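PDB 4YZE: HTH-type transcriptional repressor NemR from Escherichia coli, which represses transcription of the nemRA-gloA operon by binding the NemR box and takes part in the response to electrophiles and reactive chlorine species. Local coordinates for residues E55-G58 against V59-E63. The protein carries 5 engineered substitutions. Sequence-based numbering, arbitrary orientation.
Sequences EAFG and VAMLE
F57 and M61 meet one turn apart near the start of helix 54-79, and four successive i to i+4 backbone bonds link residues 55-58 to 59-62. The carbonyl oxygen of E55 accepts V59 N at 3.2 Å, and that of A56 takes A60 N at 3.1 Å in a nearly straight bond (N-H...O 175°). F57 O receives M61 N at 2.7 Å, while G58 O binds L62 N at 2.8 Å. The series runs on as E63 N donates to V59 O, and at its other end A56 N is taken up by the hydroxyl of S53. M61 SD stands 4.3 Å from F57 CE2, an oblique Met-aromatic contact with the sulfur 5.3 Å from the F57 ring centroid. With chi1 178° and chi2 also near 180°, the extended M61 chain carries SD alongside this ring. F51 packs edge-to-face with the same ring, and L15 and L16 of helix 10-26 also touch F57. E55 and V59 lie side by side, E55 OE2 being 3.9 Å from V59 CG2. The E55 chain leads onward toward V59, and its bend at chi2 (-95°) swings the carboxylate across the helix; OE1 forms a salt bridge with R52 and OE2 a hydrogen bond with S121 OG, although D123 brings a like charge close. With the carbonyls of residues 55-59 each taken by an N-H one turn on, F57 and A60 face helix 10-26 and F51 of the DNA-binding domain, V59 and L62 helix 122-148 of the C-terminal domain, consistent with helix 54-79 linking the two.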
loop_
_atom_site.group_PDB
_atom_site.type_symbol
_atom_site.label_atom_id
_atom_site.label_comp_id
_atom_site.label_asym_id
_atom_site.label_seq_id
_atom_site.Cartn_x
_atom_site.Cartn_y
_atom_site.Cartn_z
ATOM N N GLU A 55 -4.051 22.137 -9.078
ATOM C CA GLU A 55 -3.606 21.770 -7.741
ATOM C C GLU A 55 -4.689 22.077 -6.720
ATOM O O GLU A 55 -4.983 21.256 -5.853
ATOM C CB GLU A 55 -2.313 22.501 -7.364
ATOM C CG GLU A 55 -1.791 22.110 -5.943
ATOM C CD GLU A 55 -2.242 23.071 -4.843
ATOM O OE1 GLU A 55 -2.932 24.064 -5.149
ATOM O OE2 GLU A 55 -1.896 22.847 -3.665
ATOM N N ALA A 56 -5.278 23.267 -6.832
ATOM C CA ALA A 56 -6.322 23.694 -5.902
ATOM C C ALA A 56 -7.510 22.728 -5.970
ATOM O O ALA A 56 -8.072 22.305 -4.946
ATOM C CB ALA A 56 -6.756 25.124 -6.221
ATOM N N PHE A 57 -7.865 22.377 -7.199
ATOM C CA PHE A 57 -8.926 21.438 -7.472
ATOM C C PHE A 57 -8.705 20.073 -6.800
ATOM O O PHE A 57 -9.638 19.485 -6.223
ATOM C CB PHE A 57 -9.041 21.263 -8.983
ATOM C CG PHE A 57 -9.966 20.178 -9.377
ATOM C CD1 PHE A 57 -11.331 20.411 -9.435
ATOM C CD2 PHE A 57 -9.481 18.923 -9.686
ATOM C CE1 PHE A 57 -12.203 19.408 -9.805
ATOM C CE2 PHE A 57 -10.341 17.910 -10.053
ATOM C CZ PHE A 57 -11.707 18.152 -10.113
ATOM N N GLY A 58 -7.478 19.562 -6.895
ATOM C CA GLY A 58 -7.127 18.304 -6.261
ATOM C C GLY A 58 -7.342 18.311 -4.752
ATOM O O GLY A 58 -7.828 17.332 -4.199
ATOM N N VAL A 59 -6.975 19.409 -4.091
ATOM C CA VAL A 59 -7.172 19.524 -2.648
ATOM C C VAL A 59 -8.663 19.455 -2.316
ATOM O O VAL A 59 -9.075 18.686 -1.440
ATOM C CB VAL A 59 -6.606 20.826 -2.078
ATOM C CG1 VAL A 59 -6.707 20.817 -0.542
ATOM C CG2 VAL A 59 -5.162 21.000 -2.498
ATOM N N ALA A 60 -9.458 20.260 -3.022
ATOM C CA ALA A 60 -10.904 20.248 -2.872
ATOM C C ALA A 60 -11.478 18.859 -3.167
ATOM O O ALA A 60 -12.365 18.377 -2.438
ATOM C CB ALA A 60 -11.541 21.301 -3.771
ATOM N N MET A 61 -10.973 18.222 -4.225
ATOM C CA MET A 61 -11.390 16.868 -4.579
ATOM C C MET A 61 -11.139 15.902 -3.426
ATOM O O MET A 61 -12.040 15.167 -3.009
ATOM C CB MET A 61 -10.637 16.381 -5.812
ATOM C CG MET A 61 -10.967 14.944 -6.229
ATOM S SD MET A 61 -9.995 14.396 -7.672
ATOM C CE MET A 61 -8.406 14.059 -6.875
ATOM N N LEU A 62 -9.918 15.912 -2.901
ATOM C CA LEU A 62 -9.565 14.978 -1.839
ATOM C C LEU A 62 -10.401 15.264 -0.606
ATOM O O LEU A 62 -10.913 14.333 0.021
ATOM C CB LEU A 62 -8.077 15.063 -1.502
ATOM C CG LEU A 62 -7.114 14.445 -2.512
ATOM C CD1 LEU A 62 -5.672 14.598 -2.048
ATOM C CD2 LEU A 62 -7.437 12.991 -2.688
ATOM N N GLU A 63 -10.541 16.545 -0.262
ATOM C CA GLU A 63 -11.277 16.927 0.945
ATOM C C GLU A 63 -12.710 16.455 0.823
ATOM O O GLU A 63 -13.278 15.951 1.782
ATOM C CB GLU A 63 -11.212 18.442 1.187
ATOM C CG GLU A 63 -9.869 18.916 1.732
ATOM C CD GLU A 63 -9.726 20.429 1.723
ATOM O OE1 GLU A 63 -10.640 21.114 1.217
ATOM O OE2 GLU A 63 -8.694 20.933 2.222
#